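Local coordinates for cytochrome C-type biogenesis protein ccmF (Thermus thermophilus, PDB 6ZMQ) that serves as a membrane-bound heme lyase of cytochrome c maturation, binding heme b and probably taking part in heme transfer to apocytochrome c, at residues L123-A128 against G147-F152; K131-W136 against Y204-A209; P135-L140 against Y216-E221. All blocks are in the same frame, centred on the assembly; numbering follows the deposited sequence.

Interaction 1 (L123-A128 against G147-F152); sequences LYTLLA and GIQVFF. With PTY (phosphatidylethanolamine), chain E.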
loop_
_atom_site.group_PDB
_atom_site.type_symbol
_atom_site.label_atom_id
_atom_site.label_comp_id
_atom_site.label_asym_id
_atom_site.label_seq_id
_atom_site.Cartn_x
_atom_site.Cartn_y
_atom_site.Cartn_z
ATOM N N LEU A 123 -15.012 -11.072 5.134
ATOM C CA LEU A 123 -15.745 -10.641 3.943
ATOM C C LEU A 123 -15.128 -11.221 2.676
ATOM O O LEU A 123 -15.845 -11.707 1.791
ATOM C CB LEU A 123 -15.792 -9.111 3.861
ATOM C CG LEU A 123 -16.063 -8.489 2.473
ATOM C CD1 LEU A 123 -17.549 -8.554 2.107
ATOM C CD2 LEU A 123 -15.540 -7.062 2.356
ATOM N N TYR A 124 -13.790 -11.200 2.582
ATOM C CA TYR A 124 -13.123 -11.725 1.394
ATOM C C TYR A 124 -13.241 -13.246 1.315
ATOM O O TYR A 124 -13.371 -13.813 0.219
ATOM C CB TYR A 124 -11.662 -11.281 1.393
ATOM C CG TYR A 124 -11.425 -9.988 0.632
ATOM C CD1 TYR A 124 -12.126 -8.825 0.968
ATOM C CD2 TYR A 124 -10.489 -9.917 -0.400
ATOM C CE1 TYR A 124 -11.903 -7.632 0.296
ATOM C CE2 TYR A 124 -10.274 -8.718 -1.089
ATOM C CZ TYR A 124 -10.977 -7.585 -0.724
ATOM O OH TYR A 124 -10.776 -6.396 -1.388
ATOM N N THR A 125 -13.256 -13.917 2.476
ATOM C CA THR A 125 -13.477 -15.361 2.499
ATOM C C THR A 125 -14.918 -15.694 2.115
ATOM O O THR A 125 -15.176 -16.707 1.453
ATOM C CB THR A 125 -13.135 -15.914 3.885
ATOM O OG1 THR A 125 -11.829 -15.469 4.263
ATOM C CG2 THR A 125 -13.127 -17.445 3.896
ATOM N N LEU A 126 -15.865 -14.821 2.481
ATOM C CA LEU A 126 -17.256 -14.976 2.050
ATOM C C LEU A 126 -17.412 -14.794 0.540
ATOM O O LEU A 126 -18.134 -15.560 -0.112
ATOM C CB LEU A 126 -18.154 -13.976 2.787
ATOM C CG LEU A 126 -19.659 -14.070 2.475
ATOM C CD1 LEU A 126 -20.198 -15.482 2.717
ATOM C CD2 LEU A 126 -20.505 -13.014 3.196
ATOM N N LEU A 127 -16.756 -13.775 -0.028
ATOM C CA LEU A 127 -16.825 -13.511 -1.464
ATOM C C LEU A 127 -16.056 -14.530 -2.293
ATOM O O LEU A 127 -16.336 -14.668 -3.491
ATOM C CB LEU A 127 -16.289 -12.110 -1.773
ATOM C CG LEU A 127 -17.086 -10.938 -1.190
ATOM C CD1 LEU A 127 -16.423 -9.586 -1.468
ATOM C CD2 LEU A 127 -18.534 -10.964 -1.674
ATOM N N ALA A 128 -15.109 -15.248 -1.689
ATOM C CA ALA A 128 -14.463 -16.365 -2.357
ATOM C C ALA A 128 -15.127 -17.698 -2.052
ATOM O O ALA A 128 -14.766 -18.706 -2.670
ATOM C CB ALA A 128 -12.978 -16.446 -1.965
ATOM N N GLY A 147 -8.041 -20.748 8.892
ATOM C CA GLY A 147 -6.892 -20.633 9.784
ATOM C C GLY A 147 -6.462 -19.200 10.039
ATOM O O GLY A 147 -6.101 -18.843 11.164
ATOM N N ILE A 148 -6.457 -18.375 8.982
ATOM C CA ILE A 148 -6.103 -16.954 9.124
ATOM C C ILE A 148 -7.125 -16.239 10.004
ATOM O O ILE A 148 -6.771 -15.444 10.891
ATOM C CB ILE A 148 -5.989 -16.283 7.741
ATOM C CG1 ILE A 148 -4.824 -16.857 6.937
ATOM C CG2 ILE A 148 -5.767 -14.782 7.862
ATOM C CD1 ILE A 148 -4.856 -16.434 5.480
ATOM N N GLN A 149 -8.411 -16.544 9.780
ATOM C CA GLN A 149 -9.486 -16.008 10.618
ATOM C C GLN A 149 -9.352 -16.461 12.067
ATOM O O GLN A 149 -9.600 -15.679 12.995
ATOM C CB GLN A 149 -10.848 -16.448 10.079
ATOM C CG GLN A 149 -11.224 -15.949 8.702
ATOM C CD GLN A 149 -12.624 -16.385 8.313
ATOM O OE1 GLN A 149 -12.986 -16.353 7.151
ATOM N NE2 GLN A 149 -13.410 -16.807 9.295
ATOM N N VAL A 150 -8.967 -17.728 12.274
ATOM C CA VAL A 150 -8.759 -18.264 13.618
ATOM C C VAL A 150 -7.584 -17.576 14.301
ATOM O O VAL A 150 -7.654 -17.276 15.498
ATOM C CB VAL A 150 -8.615 -19.802 13.557
ATOM C CG1 VAL A 150 -7.808 -20.385 14.711
ATOM C CG2 VAL A 150 -9.972 -20.410 13.593
ATOM N N PHE A 151 -6.525 -17.238 13.544
ATOM C CA PHE A 151 -5.421 -16.472 14.131
ATOM C C PHE A 151 -5.859 -15.072 14.533
ATOM O O PHE A 151 -5.503 -14.607 15.616
ATOM C CB PHE A 151 -4.213 -16.340 13.204
ATOM C CG PHE A 151 -3.112 -15.479 13.811
ATOM C CD1 PHE A 151 -2.476 -15.876 14.984
ATOM C CD2 PHE A 151 -2.787 -14.243 13.271
ATOM C CE1 PHE A 151 -1.487 -15.087 15.564
ATOM C CE2 PHE A 151 -1.800 -13.446 13.845
ATOM C CZ PHE A 151 -1.152 -13.871 14.994
ATOM N N PHE A 152 -6.631 -14.390 13.672
ATOM C CA PHE A 152 -7.058 -13.021 13.978
ATOM C C PHE A 152 -8.006 -12.975 15.167
ATOM O O PHE A 152 -7.862 -12.124 16.049
ATOM C CB PHE A 152 -7.725 -12.365 12.768
ATOM C CG PHE A 152 -6.756 -11.821 11.782
ATOM C CD1 PHE A 152 -5.629 -11.133 12.210
ATOM C CD2 PHE A 152 -6.977 -11.979 10.425
ATOM C CE1 PHE A 152 -4.729 -10.633 11.298
ATOM C CE2 PHE A 152 -6.081 -11.477 9.506
ATOM C CZ PHE A 152 -4.957 -10.811 9.945
HETATM C C1 PTY E . 2.738 -15.302 25.400
HETATM C C2 PTY E . 7.391 -12.575 30.105
HETATM C C3 PTY E . 7.331 -12.392 28.588
HETATM O O4 PTY E . 1.572 -14.535 25.310
HETATM C C5 PTY E . 4.548 -13.690 24.673
HETATM C C6 PTY E . 3.758 -14.961 24.308
HETATM O O7 PTY E . 3.149 -14.860 23.032
HETATM C C8 PTY E . 3.230 -16.012 22.209
HETATM O O10 PTY E . 3.706 -17.006 22.642
HETATM C C11 PTY E . 2.723 -16.012 20.753
HETATM C C12 PTY E . 2.738 -17.416 20.110
HETATM C C13 PTY E . 2.810 -17.379 18.568
HETATM C C14 PTY E . 1.866 -18.377 17.876
HETATM C C15 PTY E . 1.367 -17.854 16.519
HETATM C C16 PTY E . 1.073 -18.973 15.503
HETATM C C17 PTY E . -0.394 -18.921 15.045
HETATM C C18 PTY E . -0.608 -19.462 13.623
HETATM C C19 PTY E . -2.106 -19.588 13.317
HETATM C C20 PTY E . -2.339 -20.441 12.063
HETATM C C21 PTY E . -3.747 -21.048 12.066
HETATM C C22 PTY E . -3.723 -22.494 11.552
HETATM C C23 PTY E . -3.739 -22.530 10.019
HETATM C C24 PTY E . -3.861 -23.974 9.517
HETATM C C25 PTY E . -4.100 -24.033 8.005
HETATM C C26 PTY E . -2.952 -24.778 7.320
HETATM C C27 PTY E . -3.472 -25.622 6.157
HETATM C C28 PTY E . -2.304 -25.926 5.224
HETATM C C29 PTY E . -2.572 -27.183 4.404
HETATM C C30 PTY E . 0.463 -15.187 25.867
HETATM C C31 PTY E . -0.283 -16.239 25.046
HETATM O O30 PTY E . 0.115 -14.939 26.974
HETATM C C32 PTY E . -0.637 -15.655 23.677
HETATM C C33 PTY E . -1.151 -16.736 22.722
HETATM C C34 PTY E . -1.716 -16.076 21.461
HETATM C C35 PTY E . -2.166 -17.146 20.463
HETATM C C36 PTY E . -3.290 -16.620 19.569
HETATM C C37 PTY E . -4.170 -17.786 19.116
HETATM C C38 PTY E . -4.138 -17.895 17.591
HETATM C C39 PTY E . -4.839 -19.170 17.116
HETATM C C40 PTY E . -3.792 -20.190 16.667
HETATM C C41 PTY E . -4.436 -21.335 15.884
HETATM C C42 PTY E . -4.798 -22.476 16.835
HETATM C C43 PTY E . -4.897 -23.780 16.049
HETATM C C44 PTY E . -6.371 -24.128 15.869
HETATM P P1 PTY E . 5.673 -13.770 27.100
HETATM O O11 PTY E . 6.010 -12.535 28.143
HETATM O O12 PTY E . 6.935 -14.162 26.370
HETATM O O13 PTY E . 5.212 -14.950 27.919
HETATM O O14 PTY E . 4.468 -13.359 26.040
HETATM N N1 PTY E . 8.300 -13.662 30.422
#

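Interaction 2 (K131-W136 against Y204-A209); sequences KPLDPW and YAYAVA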
loop_
_atom_site.group_PDB
_atom_site.type_symbol
_atom_site.label_atom_id
_atom_site.label_comp_id
_atom_site.label_asym_id
_atom_site.label_seq_id
_atom_site.Cartn_x
_atom_site.Cartn_y
_atom_site.Cartn_z
ATOM N N LYS A 131 -17.014 -19.943 -4.737
ATOM C CA LYS A 131 -16.093 -20.378 -5.767
ATOM C C LYS A 131 -16.718 -21.448 -6.666
ATOM O O LYS A 131 -17.521 -22.270 -6.210
ATOM C CB LYS A 131 -14.838 -20.927 -5.088
ATOM C CG LYS A 131 -15.199 -21.880 -3.929
ATOM C CD LYS A 131 -14.028 -22.654 -3.354
ATOM C CE LYS A 131 -14.240 -22.914 -1.868
ATOM N NZ LYS A 131 -14.739 -21.717 -1.170
ATOM N N PRO A 132 -16.409 -21.419 -7.960
ATOM C CA PRO A 132 -16.620 -22.592 -8.825
ATOM C C PRO A 132 -15.395 -23.509 -8.851
ATOM O O PRO A 132 -14.730 -23.683 -9.882
ATOM C CB PRO A 132 -16.913 -21.937 -10.179
ATOM C CG PRO A 132 -16.061 -20.699 -10.151
ATOM C CD PRO A 132 -16.262 -20.183 -8.753
ATOM N N LEU A 133 -15.085 -24.113 -7.703
ATOM C CA LEU A 133 -13.842 -24.854 -7.539
ATOM C C LEU A 133 -14.096 -26.284 -7.072
ATOM O O LEU A 133 -14.982 -26.538 -6.248
ATOM C CB LEU A 133 -12.911 -24.097 -6.583
ATOM C CG LEU A 133 -11.496 -24.618 -6.375
ATOM C CD1 LEU A 133 -10.693 -24.120 -7.528
ATOM C CD2 LEU A 133 -10.917 -24.035 -5.097
ATOM N N ASP A 134 -13.300 -27.203 -7.626
ATOM C CA ASP A 134 -13.412 -28.634 -7.368
ATOM C C ASP A 134 -13.033 -28.955 -5.916
ATOM O O ASP A 134 -12.183 -28.269 -5.341
ATOM C CB ASP A 134 -12.542 -29.379 -8.405
ATOM C CG ASP A 134 -11.083 -28.952 -8.388
ATOM O OD1 ASP A 134 -10.354 -29.298 -7.435
ATOM O OD2 ASP A 134 -10.652 -28.265 -9.342
ATOM N N PRO A 135 -13.662 -29.973 -5.292
ATOM C CA PRO A 135 -13.755 -30.004 -3.813
ATOM C C PRO A 135 -12.463 -30.235 -3.024
ATOM O O PRO A 135 -12.439 -29.866 -1.840
ATOM C CB PRO A 135 -14.761 -31.139 -3.563
ATOM C CG PRO A 135 -15.566 -31.195 -4.826
ATOM C CD PRO A 135 -14.523 -31.022 -5.875
ATOM N N TRP A 136 -11.418 -30.841 -3.608
ATOM C CA TRP A 136 -10.174 -31.074 -2.866
ATOM C C TRP A 136 -9.482 -29.763 -2.500
ATOM O O TRP A 136 -9.246 -29.467 -1.312
ATOM C CB TRP A 136 -9.213 -31.954 -3.678
ATOM C CG TRP A 136 -9.608 -33.405 -3.865
ATOM C CD1 TRP A 136 -9.046 -34.489 -3.250
ATOM C CD2 TRP A 136 -10.592 -33.929 -4.770
ATOM N NE1 TRP A 136 -9.640 -35.647 -3.687
ATOM C CE2 TRP A 136 -10.591 -35.331 -4.621
ATOM C CE3 TRP A 136 -11.481 -33.349 -5.682
ATOM C CZ2 TRP A 136 -11.442 -36.157 -5.349
ATOM C CZ3 TRP A 136 -12.333 -34.170 -6.393
ATOM C CH2 TRP A 136 -12.311 -35.561 -6.221
ATOM N N TYR A 204 -2.971 -16.779 -2.318
ATOM C CA TYR A 204 -2.052 -17.557 -1.479
ATOM C C TYR A 204 -2.687 -18.856 -1.026
ATOM O O TYR A 204 -2.059 -19.920 -1.116
ATOM C CB TYR A 204 -1.627 -16.752 -0.241
ATOM C CG TYR A 204 -0.957 -17.585 0.855
ATOM C CD1 TYR A 204 0.384 -17.945 0.744
ATOM C CD2 TYR A 204 -1.654 -17.989 2.009
ATOM C CE1 TYR A 204 1.010 -18.691 1.726
ATOM C CE2 TYR A 204 -1.032 -18.750 2.993
ATOM C CZ TYR A 204 0.299 -19.094 2.840
ATOM O OH TYR A 204 0.945 -19.833 3.808
ATOM N N ALA A 205 -3.955 -18.767 -0.597
ATOM C CA ALA A 205 -4.777 -19.917 -0.242
ATOM C C ALA A 205 -4.843 -20.922 -1.374
ATOM O O ALA A 205 -4.454 -22.086 -1.185
ATOM C CB ALA A 205 -6.181 -19.429 0.116
ATOM N N TYR A 206 -5.155 -20.427 -2.584
ATOM C CA TYR A 206 -5.210 -21.251 -3.789
ATOM C C TYR A 206 -3.862 -21.890 -4.077
ATOM O O TYR A 206 -3.797 -23.098 -4.355
ATOM C CB TYR A 206 -5.668 -20.405 -4.977
ATOM C CG TYR A 206 -7.165 -20.384 -5.246
ATOM C CD1 TYR A 206 -8.010 -19.544 -4.530
ATOM C CD2 TYR A 206 -7.720 -21.162 -6.251
ATOM C CE1 TYR A 206 -9.368 -19.494 -4.785
ATOM C CE2 TYR A 206 -9.078 -21.116 -6.516
ATOM C CZ TYR A 206 -9.896 -20.288 -5.779
ATOM O OH TYR A 206 -11.246 -20.248 -6.038
ATOM N N ALA A 207 -2.776 -21.131 -3.837
ATOM C CA ALA A 207 -1.429 -21.636 -4.076
ATOM C C ALA A 207 -1.074 -22.746 -3.108
ATOM O O ALA A 207 -0.594 -23.806 -3.532
ATOM C CB ALA A 207 -0.423 -20.514 -3.958
ATOM N N VAL A 208 -1.423 -22.574 -1.825
ATOM C CA VAL A 208 -1.140 -23.619 -0.843
ATOM C C VAL A 208 -2.122 -24.760 -1.032
ATOM O O VAL A 208 -1.804 -25.923 -0.733
ATOM C CB VAL A 208 -1.128 -22.968 0.558
ATOM C CG1 VAL A 208 -0.953 -23.977 1.687
ATOM C CG2 VAL A 208 0.009 -21.966 0.633
ATOM N N ALA A 209 -3.249 -24.476 -1.679
ATOM C CA ALA A 209 -4.105 -25.534 -2.163
ATOM C C ALA A 209 -3.468 -26.255 -3.342
ATOM O O ALA A 209 -3.377 -27.490 -3.324
ATOM C CB ALA A 209 -5.441 -24.927 -2.535
#

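Interaction 3 (P135-L140 against Y216-E221); sequences PWRASL and YQTWVE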
loop_
_atom_site.group_PDB
_atom_site.type_symbol
_atom_site.label_atom_id
_atom_site.label_comp_id
_atom_site.label_asym_id
_atom_site.label_seq_id
_atom_site.Cartn_x
_atom_site.Cartn_y
_atom_site.Cartn_z
ATOM N N PRO A 135 -13.662 -29.973 -5.292
ATOM C CA PRO A 135 -13.755 -30.004 -3.813
ATOM C C PRO A 135 -12.463 -30.235 -3.024
ATOM O O PRO A 135 -12.439 -29.866 -1.840
ATOM C CB PRO A 135 -14.761 -31.139 -3.563
ATOM C CG PRO A 135 -15.566 -31.195 -4.826
ATOM C CD PRO A 135 -14.523 -31.022 -5.875
ATOM N N TRP A 136 -11.418 -30.841 -3.608
ATOM C CA TRP A 136 -10.174 -31.074 -2.866
ATOM C C TRP A 136 -9.482 -29.763 -2.500
ATOM O O TRP A 136 -9.246 -29.467 -1.312
ATOM C CB TRP A 136 -9.213 -31.954 -3.678
ATOM C CG TRP A 136 -9.608 -33.405 -3.865
ATOM C CD1 TRP A 136 -9.046 -34.489 -3.250
ATOM C CD2 TRP A 136 -10.592 -33.929 -4.770
ATOM N NE1 TRP A 136 -9.640 -35.647 -3.687
ATOM C CE2 TRP A 136 -10.591 -35.331 -4.621
ATOM C CE3 TRP A 136 -11.481 -33.349 -5.682
ATOM C CZ2 TRP A 136 -11.442 -36.157 -5.349
ATOM C CZ3 TRP A 136 -12.333 -34.170 -6.393
ATOM C CH2 TRP A 136 -12.311 -35.561 -6.221
ATOM N N ARG A 137 -9.236 -28.912 -3.486
ATOM C CA ARG A 137 -8.647 -27.643 -3.120
ATOM C C ARG A 137 -9.686 -26.613 -2.700
ATOM O O ARG A 137 -9.304 -25.579 -2.158
ATOM C CB ARG A 137 -7.742 -27.096 -4.225
ATOM C CG ARG A 137 -8.259 -26.664 -5.564
ATOM C CD ARG A 137 -7.102 -26.925 -6.523
ATOM N NE ARG A 137 -6.793 -25.772 -7.367
ATOM C CZ ARG A 137 -7.439 -25.438 -8.476
ATOM N NH1 ARG A 137 -8.420 -26.201 -8.938
ATOM N NH2 ARG A 137 -7.067 -24.357 -9.146
ATOM N N ALA A 138 -10.984 -26.909 -2.835
ATOM C CA ALA A 138 -11.993 -26.085 -2.171
ATOM C C ALA A 138 -11.934 -26.270 -0.657
ATOM O O ALA A 138 -11.944 -25.287 0.104
ATOM C CB ALA A 138 -13.381 -26.424 -2.715
ATOM N N SER A 139 -11.811 -27.526 -0.213
ATOM C CA SER A 139 -11.608 -27.825 1.201
ATOM C C SER A 139 -10.295 -27.245 1.710
ATOM O O SER A 139 -10.231 -26.728 2.834
ATOM C CB SER A 139 -11.625 -29.335 1.422
ATOM O OG SER A 139 -10.356 -29.901 1.139
ATOM N N LEU A 140 -9.248 -27.264 0.876
ATOM C CA LEU A 140 -7.994 -26.720 1.390
ATOM C C LEU A 140 -7.920 -25.190 1.381
ATOM O O LEU A 140 -7.271 -24.630 2.285
ATOM C CB LEU A 140 -6.796 -27.321 0.661
ATOM C CG LEU A 140 -6.080 -28.392 1.508
ATOM C CD1 LEU A 140 -4.712 -28.648 0.993
ATOM C CD2 LEU A 140 -5.990 -28.053 3.012
ATOM N N TYR A 216 -1.037 -27.408 -10.749
ATOM C CA TYR A 216 -0.070 -26.344 -10.499
ATOM C C TYR A 216 -0.215 -25.128 -11.396
ATOM O O TYR A 216 0.468 -24.125 -11.157
ATOM C CB TYR A 216 1.364 -26.865 -10.677
ATOM C CG TYR A 216 1.704 -28.074 -9.856
ATOM C CD1 TYR A 216 1.931 -27.967 -8.490
ATOM C CD2 TYR A 216 1.826 -29.327 -10.454
ATOM C CE1 TYR A 216 2.241 -29.079 -7.734
ATOM C CE2 TYR A 216 2.140 -30.444 -9.711
ATOM C CZ TYR A 216 2.348 -30.313 -8.356
ATOM O OH TYR A 216 2.667 -31.425 -7.617
ATOM N N GLN A 217 -1.041 -25.189 -12.433
ATOM C CA GLN A 217 -1.166 -24.064 -13.343
ATOM C C GLN A 217 -2.518 -23.373 -13.251
ATOM O O GLN A 217 -2.576 -22.141 -13.334
ATOM C CB GLN A 217 -0.883 -24.530 -14.785
ATOM C CG GLN A 217 -1.691 -23.894 -15.912
ATOM C CD GLN A 217 -1.242 -22.474 -16.190
ATOM O OE1 GLN A 217 -0.118 -22.105 -15.870
ATOM N NE2 GLN A 217 -2.128 -21.664 -16.761
ATOM N N THR A 218 -3.585 -24.131 -12.974
ATOM C CA THR A 218 -4.953 -23.628 -13.028
ATOM C C THR A 218 -5.273 -22.612 -11.938
ATOM O O THR A 218 -6.238 -21.856 -12.084
ATOM C CB THR A 218 -5.946 -24.794 -12.933
ATOM O OG1 THR A 218 -7.282 -24.297 -13.078
ATOM C CG2 THR A 218 -5.815 -25.517 -11.592
ATOM N N TRP A 219 -4.481 -22.574 -10.864
ATOM C CA TRP A 219 -4.798 -21.786 -9.676
ATOM C C TRP A 219 -4.725 -20.275 -9.880
ATOM O O TRP A 219 -5.439 -19.554 -9.177
ATOM C CB TRP A 219 -3.853 -22.172 -8.537
ATOM C CG TRP A 219 -2.453 -21.693 -8.763
ATOM C CD1 TRP A 219 -1.522 -22.262 -9.576
ATOM C CD2 TRP A 219 -1.823 -20.540 -8.176
ATOM N NE1 TRP A 219 -0.358 -21.538 -9.539
ATOM C CE2 TRP A 219 -0.519 -20.476 -8.689
ATOM C CE3 TRP A 219 -2.240 -19.555 -7.275
ATOM C CZ2 TRP A 219 0.381 -19.476 -8.318
ATOM C CZ3 TRP A 219 -1.345 -18.555 -6.914
ATOM C CH2 TRP A 219 -0.050 -18.531 -7.433
ATOM N N VAL A 220 -3.911 -19.764 -10.810
ATOM C CA VAL A 220 -3.658 -18.328 -10.814
ATOM C C VAL A 220 -4.599 -17.606 -11.773
ATOM O O VAL A 220 -4.842 -16.401 -11.599
ATOM C CB VAL A 220 -2.178 -17.984 -11.112
ATOM C CG1 VAL A 220 -1.847 -18.098 -12.567
ATOM C CG2 VAL A 220 -1.836 -16.588 -10.603
ATOM N N GLU A 221 -5.184 -18.313 -12.732
ATOM C CA GLU A 221 -6.077 -17.694 -13.690
ATOM C C GLU A 221 -7.514 -17.675 -13.201
ATOM O O GLU A 221 -8.311 -16.872 -13.697
ATOM C CB GLU A 221 -5.950 -18.417 -15.037
ATOM C CG GLU A 221 -5.529 -19.873 -14.890
ATOM C CD GLU A 221 -5.418 -20.595 -16.212
ATOM O OE1 GLU A 221 -5.568 -21.832 -16.225
ATOM O OE2 GLU A 221 -5.135 -19.924 -17.231
#

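Interaction 1 (L123-A128 against G147-F152)
Thr125 and Gln149 reach toward each other from opposite directions across two helices whose nearest CA atoms, those of the same two residues, are still 9.1 Å apart. Gln149 does most of the spanning. Its CG stands anti to the carbonyl carbon (chi1 -64°) and the chain runs extended beyond it, which carries the amide across the gap. There its OE1 comes close to the threonine branch point: it lies 3.2 Å from Thr125 OG1 and 3.4 Å from Thr125 CG2, so hydroxyl and methyl both face the same oxygen. This is a close approach; the hydrogen bond of Thr125 OG1 is made within its own helix, to the carbonyl oxygen of Gln121, one turn back. Gln149 NE2 finds a weak hydrogen bond to Ser35 OG, and the side chain also packs on Gln121 and Thr122 of helix 110-129.

The other flank of the 147-152 segment is shared by lipid and helix 325-345. Phe151, with CG anti to the backbone N (chi1 177°), sends its ring to the acyl chains of a phosphatidylethanolamine, and its CD1 is 3.7 Å from C17 of the lipid. Val150 CG1 lies equally near C41 of the second chain. Gly147 O is 3.3 Å from C21, and C23 lies beside Gly147 CA, on the side where a side chain would stand. Phe332 stacks on the Phe151 ring and Phe329 meets it edge-to-face. With only the methyl of an alanine at Phe151, C17 and C38 of the lipid would probably lose their aromatic neighbour and Phe332 its stacking mate. The arrangement is that of an antiparallel transmembrane helical hairpin, helices 110-129 and 135-157 joined by a short turn, with a polar pair between them and lipid and a further helix behind.

Interaction 2 (K131-W136 against Y204-A209)
Tyr206 meets Leu133 and Lys131 with the far end of its side chain, and the route to that end explains the contact. From CB, which sets out across the direction of the 131-136 segment and not straight at it, the ring swings nearer, chi1 standing at -92°. The carbons next to the helix do not meet the loop; contact begins at CE2. This atom sits in the fork of Leu133, 3.6 Å from Leu133 CD1 and 3.7 Å from Leu133 CD2. The leucine comes from the opposite direction, its CG anti to the backbone N (chi1 -174°), which brings both methyls obliquely to the CE2-CZ end of the ring. One atom further, Tyr206 CZ lies 3.9 Å from Leu133 CD2. At the tip, OH has that same methyl and Lys131 CB as neighbours, roughly at a right angle to each other, the lysine carbon 3.8 Å from Tyr206 OH.

Only the root of the lysine takes part. Beyond CG its chain bends at chi3 and chi4 and leads the ammonium group away, to weak hydrogen bonds with the carbonyl oxygens of Ala128 and Ser129, at the end of the preceding helix. Asp134, at the N-cap position of helix 135-157, likewise turns to another partner, its OD1 forming a salt bridge with Arg215. Glu222, from the loop beyond helix 185-213, touches both Leu133 and Tyr206.

The hairpin turn between helices 110-129 and 135-157 therefore rests on helix 185-213 through the end of a tyrosine ring and leucine methyls. Such chemistry suggests a mainly van der Waals contact that probably adds a modest apolar patch, with the nearby charges steered to partners beyond this pair of segments.

Interaction 3 (P135-L140 against Y216-E221)
A type I beta turn from Gln217 to Val220, in the loop that joins helices 185-213 and 224-247, presents Thr218 and Trp219 to Arg137 in the first turn of helix 135-157. Arginine and threonine cross obliquely, and the guanidinium does the touching. The methyl of Thr218 lies over one of its faces, with CG2 3.5 Å from Arg137 CZ. The backbone of the turn comes in at the rim instead, with Trp219 CA in the guanidinium plane and 3.5 Å from Arg137 NH2. Arg137 gets there by an unusual route for a helix, CG between the backbone N and the carbonyl carbon (chi1 66°) and a bend at chi3.

NH2 forms a salt bridge with Glu222 and NH1 another with Asp134. The two carboxylates probably balance the charge, and the two salt bridges probably limit how the guanidinium can turn. Trp219, whose indole leads away from Arg137, stacks on Phe292 and carries Val220 CB over the centre of one face. Its side chain is about 9 Å from that of Arg224, a residue that binds heme b, and the carbonyl oxygen of Glu221 accepts a hydrogen bond from the amine of a phosphatidylethanolamine.

Within the helix turn that bears Arg137, the carbonyl oxygen of Trp136 serves two donors, Leu140 N and the hydroxyl of Ser139, whose OG lies 2.7 Å from Trp136 O and tilted 20° from the carbonyl plane.

How the interactions relate
All three contacts use helix 135-157 or the turn that leads into it, and each buries most of the residues that touch. Interaction 1 lies further along the helix, among transmembrane neighbours, and sets a polar couple on one flank against acyl chains and aromatic rings on the other. Interactions 2 and 3 sit together at the helix start, their centres about 3 Å apart, where exposed residues and salt bridges appear. Interaction 2 is aliphatic against aromatic; interaction 3 sets a charged group against a methyl and backbone. Ala209 CB, 3.6 Å from Arg137 CB, joins helix 185-213 to the hairpin, while Ala207 CB, 3.7 Å from Trp219 CZ3, shows the loop packing back on its own helix.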